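Local atomic coordinates of uncharacterized protein (PDB entry 3FOJ), a protein that is of unknown function but, as a single rhodanese-like domain, may take part in sulfur transfer or a related reaction. Residues P18-D23 / E57-I62; F53-T58 / N79-V84. One frame throughout, in Å; residues are numbered along the deposited sequence.

Interaction 1. Residues P18-D23 / E57-I62; sequences PVNIVD and ETYYII
Val22 of strand 20-23 is gripped by strand 58-62 through both its backbone N and O, in the parallel core sheet of this rhodanese-like domain. Its N donates to Tyr60 O (2.9 Å) and its O accepts from Ile62 N (3.0 Å). One step back, Tyr60 N reaches Asn20 O at 2.8 Å in an almost straight bond (175°), so Tyr60 also uses both its polar backbone atoms. Towards Asn20 and Thr58 a water bridges the backbones: it accepts from Asn20 N and donates to Thr58 O, both at 2.9 Å. Tyr60 O takes a second, weaker contact from Ile21 CA. Beyond the pair, Ile21 and Asp23 bond through their backbones to Glu39, and Asp23 to Ile41 as well; Tyr59 OH bonds to Asn54 N, and Asp23 OD2 forms a salt bridge with Arg25. On the face of Val22, the side chain of Ile61 runs beside it and points the same way, with chi2 (-57°) bringing CD1 to 3.7 Å from Val22 CB. On the sheet face that carries Ile21 and Tyr60, Val19 crosses the Tyr60 side chain at about a right angle, its CB 3.8 Å from Tyr60 CE1.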
ATOM      1  N   PRO A  18      -0.611   8.361  11.707  1.00 28.59           N
ATOM      2  CA  PRO A  18      -0.157   7.851  10.411  1.00 27.10           C
ATOM      3  C   PRO A  18      -0.945   6.608  10.012  1.00 25.67           C
ATOM      4  O   PRO A  18      -1.312   5.801  10.864  1.00 25.51           O
ATOM      5  CB  PRO A  18       1.318   7.550  10.659  1.00 27.64           C
ATOM      6  CG  PRO A  18       1.324   7.125  12.096  1.00 28.71           C
ATOM      7  CD  PRO A  18       0.420   8.154  12.742  1.00 28.72           C
ATOM      8  N   VAL A  19      -1.213   6.461   8.721  1.00 23.44           N
ATOM      9  CA  VAL A  19      -1.956   5.304   8.236  1.00 21.26           C
ATOM     10  C   VAL A  19      -1.016   4.153   7.902  1.00 19.66           C
ATOM     11  O   VAL A  19       0.183   4.353   7.688  1.00 20.01           O
ATOM     12  CB  VAL A  19      -2.781   5.644   6.976  1.00 21.61           C
ATOM     13  CG1 VAL A  19      -3.833   6.690   7.308  1.00 22.21           C
ATOM     14  CG2 VAL A  19      -1.859   6.133   5.869  1.00 21.27           C
ATOM     15  N   ASN A  20      -1.572   2.946   7.868  1.00 16.59           N
ATOM     16  CA  ASN A  20      -0.804   1.748   7.549  1.00 15.33           C
ATOM     17  C   ASN A  20      -0.707   1.614   6.035  1.00 14.94           C
ATOM     18  O   ASN A  20      -1.724   1.483   5.359  1.00 14.74           O
ATOM     19  CB  ASN A  20      -1.503   0.507   8.098  1.00 16.20           C
ATOM     20  CG  ASN A  20      -1.694   0.552   9.601  1.00 18.74           C
ATOM     21  OD1 ASN A  20      -2.680   0.032  10.121  1.00 21.49           O
ATOM     22  ND2 ASN A  20      -0.747   1.153  10.306  1.00 17.74           N
ATOM     23  N   ILE A  21       0.513   1.644   5.508  1.00 12.52           N
ATOM     24  CA  ILE A  21       0.733   1.508   4.075  1.00 11.62           C
ATOM     25  C   ILE A  21       1.567   0.259   3.809  1.00 11.22           C
ATOM     26  O   ILE A  21       2.545   0.008   4.509  1.00 11.34           O
ATOM     27  CB  ILE A  21       1.502   2.717   3.497  1.00 12.10           C
ATOM     28  CG1 ILE A  21       0.680   3.993   3.677  1.00 13.65           C
ATOM     29  CG2 ILE A  21       1.826   2.478   2.025  1.00 13.49           C
ATOM     30  CD1 ILE A  21       1.428   5.253   3.294  1.00 16.59           C
ATOM     31  N   VAL A  22       1.163  -0.519   2.807  1.00  8.77           N
ATOM     32  CA  VAL A  22       1.886  -1.723   2.412  1.00 10.85           C
ATOM     33  C   VAL A  22       2.243  -1.594   0.930  1.00  9.87           C
ATOM     34  O   VAL A  22       1.361  -1.501   0.067  1.00 10.26           O
ATOM     35  CB  VAL A  22       1.045  -3.011   2.623  1.00  9.14           C
ATOM     36  CG1 VAL A  22       1.830  -4.228   2.152  1.00 11.21           C
ATOM     37  CG2 VAL A  22       0.674  -3.160   4.095  1.00 12.22           C
ATOM     38  N   ASP A  23       3.547  -1.564   0.666  1.00  9.64           N
ATOM     39  CA  ASP A  23       4.128  -1.441  -0.673  1.00 10.23           C
ATOM     40  C   ASP A  23       4.366  -2.869  -1.170  1.00 10.36           C
ATOM     41  O   ASP A  23       5.204  -3.579  -0.620  1.00 10.60           O
ATOM     42  CB  ASP A  23       5.463  -0.695  -0.551  1.00 11.35           C
ATOM     43  CG  ASP A  23       6.096  -0.371  -1.891  1.00 11.91           C
ATOM     44  OD1 ASP A  23       5.909  -1.129  -2.866  1.00 10.55           O
ATOM     45  OD2 ASP A  23       6.816   0.649  -1.958  1.00 13.85           O
ATOM     46  N   GLU A  57      -7.447  -3.234  12.171  1.00 13.91           N
ATOM     47  CA  GLU A  57      -6.933  -2.070  11.458  1.00 14.40           C
ATOM     48  C   GLU A  57      -7.191  -2.111   9.957  1.00 13.64           C
ATOM     49  O   GLU A  57      -7.671  -3.109   9.422  1.00 13.66           O
ATOM     50  CB  GLU A  57      -5.432  -1.942  11.715  1.00 17.00           C
ATOM     51  CG  GLU A  57      -5.078  -1.835  13.191  1.00 21.46           C
ATOM     52  CD  GLU A  57      -3.590  -1.942  13.449  1.00 24.35           C
ATOM     53  OE1 GLU A  57      -2.825  -1.141  12.876  1.00 27.90           O
ATOM     54  OE2 GLU A  57      -3.182  -2.829  14.229  1.00 27.17           O
ATOM     55  N   THR A  58      -6.862  -1.010   9.289  1.00 12.68           N
ATOM     56  CA  THR A  58      -7.042  -0.895   7.844  1.00 11.91           C
ATOM     57  C   THR A  58      -5.696  -0.643   7.181  1.00 10.51           C
ATOM     58  O   THR A  58      -4.851   0.068   7.720  1.00 10.81           O
ATOM     59  CB  THR A  58      -8.004   0.253   7.499  1.00 12.50           C
ATOM     60  OG1 THR A  58      -9.262   0.017   8.144  1.00 16.43           O
ATOM     61  CG2 THR A  58      -8.224   0.337   5.991  1.00 13.58           C
ATOM     62  N   TYR A  59      -5.502  -1.230   6.005  1.00 10.13           N
ATOM     63  CA  TYR A  59      -4.245  -1.088   5.284  1.00  9.96           C
ATOM     64  C   TYR A  59      -4.420  -0.541   3.873  1.00  8.89           C
ATOM     65  O   TYR A  59      -5.284  -0.994   3.121  1.00 10.56           O
ATOM     66  CB  TYR A  59      -3.535  -2.443   5.224  1.00  9.90           C
ATOM     67  CG  TYR A  59      -3.201  -2.997   6.587  1.00  9.82           C
ATOM     68  CD1 TYR A  59      -4.174  -3.624   7.374  1.00  9.57           C
ATOM     69  CD2 TYR A  59      -1.923  -2.843   7.119  1.00 10.20           C
ATOM     70  CE1 TYR A  59      -3.872  -4.077   8.660  1.00 10.31           C
ATOM     71  CE2 TYR A  59      -1.614  -3.285   8.391  1.00 10.81           C
ATOM     72  CZ  TYR A  59      -2.588  -3.899   9.159  1.00 12.17           C
ATOM     73  OH  TYR A  59      -2.265  -4.317  10.429  1.00 11.88           O
ATOM     74  N   TYR A  60      -3.584   0.437   3.530  1.00  7.94           N
ATOM     75  CA  TYR A  60      -3.611   1.052   2.211  1.00  7.51           C
ATOM     76  C   TYR A  60      -2.532   0.361   1.391  1.00  7.91           C
ATOM     77  O   TYR A  60      -1.366   0.350   1.772  1.00  9.38           O
ATOM     78  CB  TYR A  60      -3.360   2.558   2.330  1.00  8.92           C
ATOM     79  CG  TYR A  60      -4.483   3.278   3.048  1.00  9.50           C
ATOM     80  CD1 TYR A  60      -4.553   3.301   4.441  1.00 12.61           C
ATOM     81  CD2 TYR A  60      -5.507   3.894   2.329  1.00 10.73           C
ATOM     82  CE1 TYR A  60      -5.629   3.921   5.103  1.00 11.21           C
ATOM     83  CE2 TYR A  60      -6.578   4.510   2.977  1.00 11.75           C
ATOM     84  CZ  TYR A  60      -6.633   4.521   4.356  1.00 12.19           C
ATOM     85  OH  TYR A  60      -7.695   5.134   4.983  1.00 13.45           O
ATOM     86  N   ILE A  61      -2.934  -0.217   0.266  1.00  7.05           N
ATOM     87  CA  ILE A  61      -2.026  -0.983  -0.580  1.00  7.70           C
ATOM     88  C   ILE A  61      -1.586  -0.228  -1.821  1.00  8.70           C
ATOM     89  O   ILE A  61      -2.414   0.306  -2.554  1.00  7.54           O
ATOM     90  CB  ILE A  61      -2.707  -2.297  -1.012  1.00  6.73           C
ATOM     91  CG1 ILE A  61      -3.382  -2.961   0.203  1.00  7.83           C
ATOM     92  CG2 ILE A  61      -1.704  -3.213  -1.689  1.00  8.38           C
ATOM     93  CD1 ILE A  61      -2.457  -3.266   1.381  1.00  8.84           C
ATOM     94  N   ILE A  62      -0.278  -0.202  -2.070  1.00  9.39           N
ATOM     95  CA  ILE A  62       0.246   0.505  -3.235  1.00  9.75           C
ATOM     96  C   ILE A  62       1.272  -0.330  -4.008  1.00 10.17           C
ATOM     97  O   ILE A  62       2.040  -1.089  -3.422  1.00  9.63           O
ATOM     98  CB  ILE A  62       0.871   1.866  -2.807  1.00  9.02           C
ATOM     99  CG1 ILE A  62       1.128   2.731  -4.036  1.00  9.82           C
ATOM    100  CG2 ILE A  62       2.159   1.640  -2.020  1.00 10.30           C
ATOM    101  CD1 ILE A  62       1.543   4.149  -3.688  1.00 11.71           C
TER
HETATM  102  O   HOH W   1      -4.429   2.872   8.201  1.00 18.64           O

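Interaction 2. Residues F53-T58 / N79-V84; sequences FNDNET and NGVNAV
Phe53 and Val81 meet with their side chains crossing at about a right angle. Both methyls of Val81 touch Phe53 CB, each at 3.9 Å, and CG1 continues past it to the near part of the ring, 4.0 Å from CD1. With CG1 anti to its own backbone N (chi1 177°) and CG2 beside that N, Val81 turns its two branches to the one methylene. Thr58 meets Asn82 in another right-angled crossing, with its hydroxyl OG1 3.7 Å from Asn82 CB. The Thr58 methyl, CG2, anti to the backbone N, goes instead to Val84, crossing that side chain obliquely to lie 3.8 Å from its CG2. Water joins the two segments as well. Residues 54-57 make a type I turn, closed by Glu57 N to Asn54 O and reinforced by an Asx turn in which Asn54 OD1 accepts from Asn56 N in the plane of its carbonyl. One water accepts from Asn82 N at 2.8 Å and lies within hydrogen-bonding distance of Asn54 O and Glu57 O, tying the turn to Asn82. A second water lies between Asp55 OD1 and Asn79 O, 2.8 Å from each. Gly80, at positive phi, is the C-prime residue of the Schellman motif that ends helix 67-77, and the chain goes on from it through Val81 to strand 82-86. Leu76 of that helix touches both Phe53 and Val81, while Phe53 also sets its ring edge-to-face with Tyr59. The contact thus lies at the N-terminal ends of neighbouring strands 58-62 and 82-86, where the connection from helix 67-77 meets the loop leading into strand 58-62.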
ATOM      1  N   PHE A  53      -1.125  -8.666   9.094  1.00 11.89           N
ATOM      2  CA  PHE A  53      -2.304  -7.804   9.156  1.00 12.03           C
ATOM      3  C   PHE A  53      -3.188  -7.944  10.394  1.00 12.25           C
ATOM      4  O   PHE A  53      -3.706  -9.025  10.685  1.00 14.80           O
ATOM      5  CB  PHE A  53      -3.144  -8.028   7.893  1.00 11.07           C
ATOM      6  CG  PHE A  53      -2.395  -7.757   6.614  1.00 11.20           C
ATOM      7  CD1 PHE A  53      -2.344  -6.475   6.073  1.00 10.51           C
ATOM      8  CD2 PHE A  53      -1.712  -8.784   5.966  1.00 11.08           C
ATOM      9  CE1 PHE A  53      -1.617  -6.215   4.910  1.00  9.51           C
ATOM     10  CE2 PHE A  53      -0.979  -8.539   4.807  1.00 11.53           C
ATOM     11  CZ  PHE A  53      -0.934  -7.250   4.274  1.00 11.04           C
ATOM     12  N   ASN A  54      -3.353  -6.835  11.108  1.00 11.55           N
ATOM     13  CA  ASN A  54      -4.183  -6.773  12.307  1.00 12.68           C
ATOM     14  C   ASN A  54      -5.630  -6.609  11.841  1.00 13.72           C
ATOM     15  O   ASN A  54      -5.959  -5.644  11.153  1.00 13.64           O
ATOM     16  CB  ASN A  54      -3.759  -5.573  13.160  1.00 13.35           C
ATOM     17  CG  ASN A  54      -4.438  -5.541  14.520  1.00 13.59           C
ATOM     18  OD1 ASN A  54      -5.662  -5.503  14.617  1.00 13.71           O
ATOM     19  ND2 ASN A  54      -3.638  -5.549  15.578  1.00 14.03           N
ATOM     20  N   ASP A  55      -6.489  -7.550  12.216  1.00 13.78           N
ATOM     21  CA  ASP A  55      -7.888  -7.511  11.799  1.00 16.23           C
ATOM     22  C   ASP A  55      -8.671  -6.291  12.274  1.00 14.92           C
ATOM     23  O   ASP A  55      -9.743  -5.996  11.748  1.00 17.02           O
ATOM     24  CB  ASP A  55      -8.610  -8.781  12.258  1.00 20.14           C
ATOM     25  CG  ASP A  55      -8.015 -10.038  11.656  1.00 24.89           C
ATOM     26  OD1 ASP A  55      -7.866 -10.091  10.416  1.00 29.41           O
ATOM     27  OD2 ASP A  55      -7.699 -10.975  12.419  1.00 28.89           O
ATOM     28  N   ASN A  56      -8.136  -5.577  13.258  1.00 14.42           N
ATOM     29  CA  ASN A  56      -8.816  -4.407  13.802  1.00 15.18           C
ATOM     30  C   ASN A  56      -8.387  -3.117  13.104  1.00 14.92           C
ATOM     31  O   ASN A  56      -8.907  -2.041  13.394  1.00 15.07           O
ATOM     32  CB  ASN A  56      -8.530  -4.310  15.304  1.00 15.03           C
ATOM     33  CG  ASN A  56      -9.648  -3.631  16.073  1.00 16.73           C
ATOM     34  OD1 ASN A  56     -10.818  -4.005  15.955  1.00 17.97           O
ATOM     35  ND2 ASN A  56      -9.294  -2.640  16.880  1.00 18.61           N
ATOM     36  N   GLU A  57      -7.447  -3.234  12.171  1.00 13.91           N
ATOM     37  CA  GLU A  57      -6.933  -2.070  11.458  1.00 14.40           C
ATOM     38  C   GLU A  57      -7.191  -2.111   9.957  1.00 13.64           C
ATOM     39  O   GLU A  57      -7.671  -3.109   9.422  1.00 13.66           O
ATOM     40  CB  GLU A  57      -5.432  -1.942  11.715  1.00 17.00           C
ATOM     41  CG  GLU A  57      -5.078  -1.835  13.191  1.00 21.46           C
ATOM     42  CD  GLU A  57      -3.590  -1.942  13.449  1.00 24.35           C
ATOM     43  OE1 GLU A  57      -2.825  -1.141  12.876  1.00 27.90           O
ATOM     44  OE2 GLU A  57      -3.182  -2.829  14.229  1.00 27.17           O
ATOM     45  N   THR A  58      -6.862  -1.010   9.289  1.00 12.68           N
ATOM     46  CA  THR A  58      -7.042  -0.895   7.844  1.00 11.91           C
ATOM     47  C   THR A  58      -5.696  -0.643   7.181  1.00 10.51           C
ATOM     48  O   THR A  58      -4.851   0.068   7.720  1.00 10.81           O
ATOM     49  CB  THR A  58      -8.004   0.253   7.499  1.00 12.50           C
ATOM     50  OG1 THR A  58      -9.262   0.017   8.144  1.00 16.43           O
ATOM     51  CG2 THR A  58      -8.224   0.337   5.991  1.00 13.58           C
ATOM     52  N   ASN A  79      -9.980 -12.451   2.759  1.00 13.59           N
ATOM     53  CA  ASN A  79      -9.320 -13.185   3.829  1.00 14.79           C
ATOM     54  C   ASN A  79      -9.542 -12.473   5.172  1.00 14.92           C
ATOM     55  O   ASN A  79      -8.810 -12.687   6.139  1.00 16.38           O
ATOM     56  CB  ASN A  79      -7.824 -13.364   3.515  1.00 15.35           C
ATOM     57  CG  ASN A  79      -7.564 -14.541   2.577  1.00 16.86           C
ATOM     58  OD1 ASN A  79      -7.634 -15.701   2.987  1.00 19.14           O
ATOM     59  ND2 ASN A  79      -7.279 -14.247   1.313  1.00 14.52           N
ATOM     60  N   GLY A  80     -10.564 -11.617   5.214  1.00 13.89           N
ATOM     61  CA  GLY A  80     -10.916 -10.914   6.440  1.00 14.47           C
ATOM     62  C   GLY A  80     -10.128  -9.678   6.832  1.00 14.73           C
ATOM     63  O   GLY A  80     -10.237  -9.207   7.962  1.00 16.12           O
ATOM     64  N   VAL A  81      -9.343  -9.145   5.904  1.00 13.92           N
ATOM     65  CA  VAL A  81      -8.534  -7.964   6.175  1.00 12.99           C
ATOM     66  C   VAL A  81      -9.168  -6.711   5.575  1.00 13.06           C
ATOM     67  O   VAL A  81      -9.775  -6.768   4.506  1.00 14.22           O
ATOM     68  CB  VAL A  81      -7.113  -8.139   5.587  1.00 12.25           C
ATOM     69  CG1 VAL A  81      -6.287  -6.879   5.815  1.00 13.17           C
ATOM     70  CG2 VAL A  81      -6.436  -9.347   6.224  1.00 16.44           C
ATOM     71  N   ASN A  82      -9.031  -5.585   6.269  1.00 12.83           N
ATOM     72  CA  ASN A  82      -9.571  -4.322   5.777  1.00 12.60           C
ATOM     73  C   ASN A  82      -8.493  -3.647   4.943  1.00 10.81           C
ATOM     74  O   ASN A  82      -7.463  -3.233   5.471  1.00 11.63           O
ATOM     75  CB  ASN A  82      -9.964  -3.412   6.940  1.00 15.71           C
ATOM     76  CG  ASN A  82     -10.898  -4.092   7.913  1.00 20.29           C
ATOM     77  OD1 ASN A  82     -10.467  -4.629   8.937  1.00 23.30           O
ATOM     78  ND2 ASN A  82     -12.185  -4.094   7.590  1.00 19.83           N
ATOM     79  N   ALA A  83      -8.732  -3.532   3.641  1.00 10.01           N
ATOM     80  CA  ALA A  83      -7.751  -2.928   2.747  1.00  9.51           C
ATOM     81  C   ALA A  83      -8.362  -1.929   1.772  1.00 10.62           C
ATOM     82  O   ALA A  83      -9.516  -2.059   1.369  1.00 11.88           O
ATOM     83  CB  ALA A  83      -7.019  -4.018   1.980  1.00 10.39           C
ATOM     84  N   VAL A  84      -7.559  -0.941   1.396  1.00  8.78           N
ATOM     85  CA  VAL A  84      -7.969   0.112   0.478  1.00  8.53           C
ATOM     86  C   VAL A  84      -6.897   0.272  -0.593  1.00  8.68           C
ATOM     87  O   VAL A  84      -5.708   0.328  -0.284  1.00  8.25           O
ATOM     88  CB  VAL A  84      -8.142   1.451   1.222  1.00  8.22           C
ATOM     89  CG1 VAL A  84      -8.620   2.527   0.256  1.00  8.74           C
ATOM     90  CG2 VAL A  84      -9.125   1.280   2.375  1.00  7.56           C
TER
HETATM   91  O   HOH W   2      -7.575  -5.679   8.692  1.00 29.32           O
HETATM   92  O   HOH W   3      -7.364 -11.938   8.429  1.00 44.98           O

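In the fold
Strand 58-62 joins the two contacts, pairing with strand 20-23 in interaction 1 and, through backbone bonds of Tyr59 with Asn82 and Val84, with the strand of interaction 2. Interaction 1 lies about 5 Å from the centre of the chain and rests on direct backbone hydrogen bonds between strands, with mostly aliphatic and aromatic side chains on the two faces. Interaction 2, centred about 12 Å out, is a loop contact with exposed turn residues, bridged by waters around a small apolar patch; interaction 1 has no fully exposed residue among those that touch. Tyr59 of interaction 1 packs on and bonds to the loop of interaction 2. Residues 57 and 58 belong to both contacts.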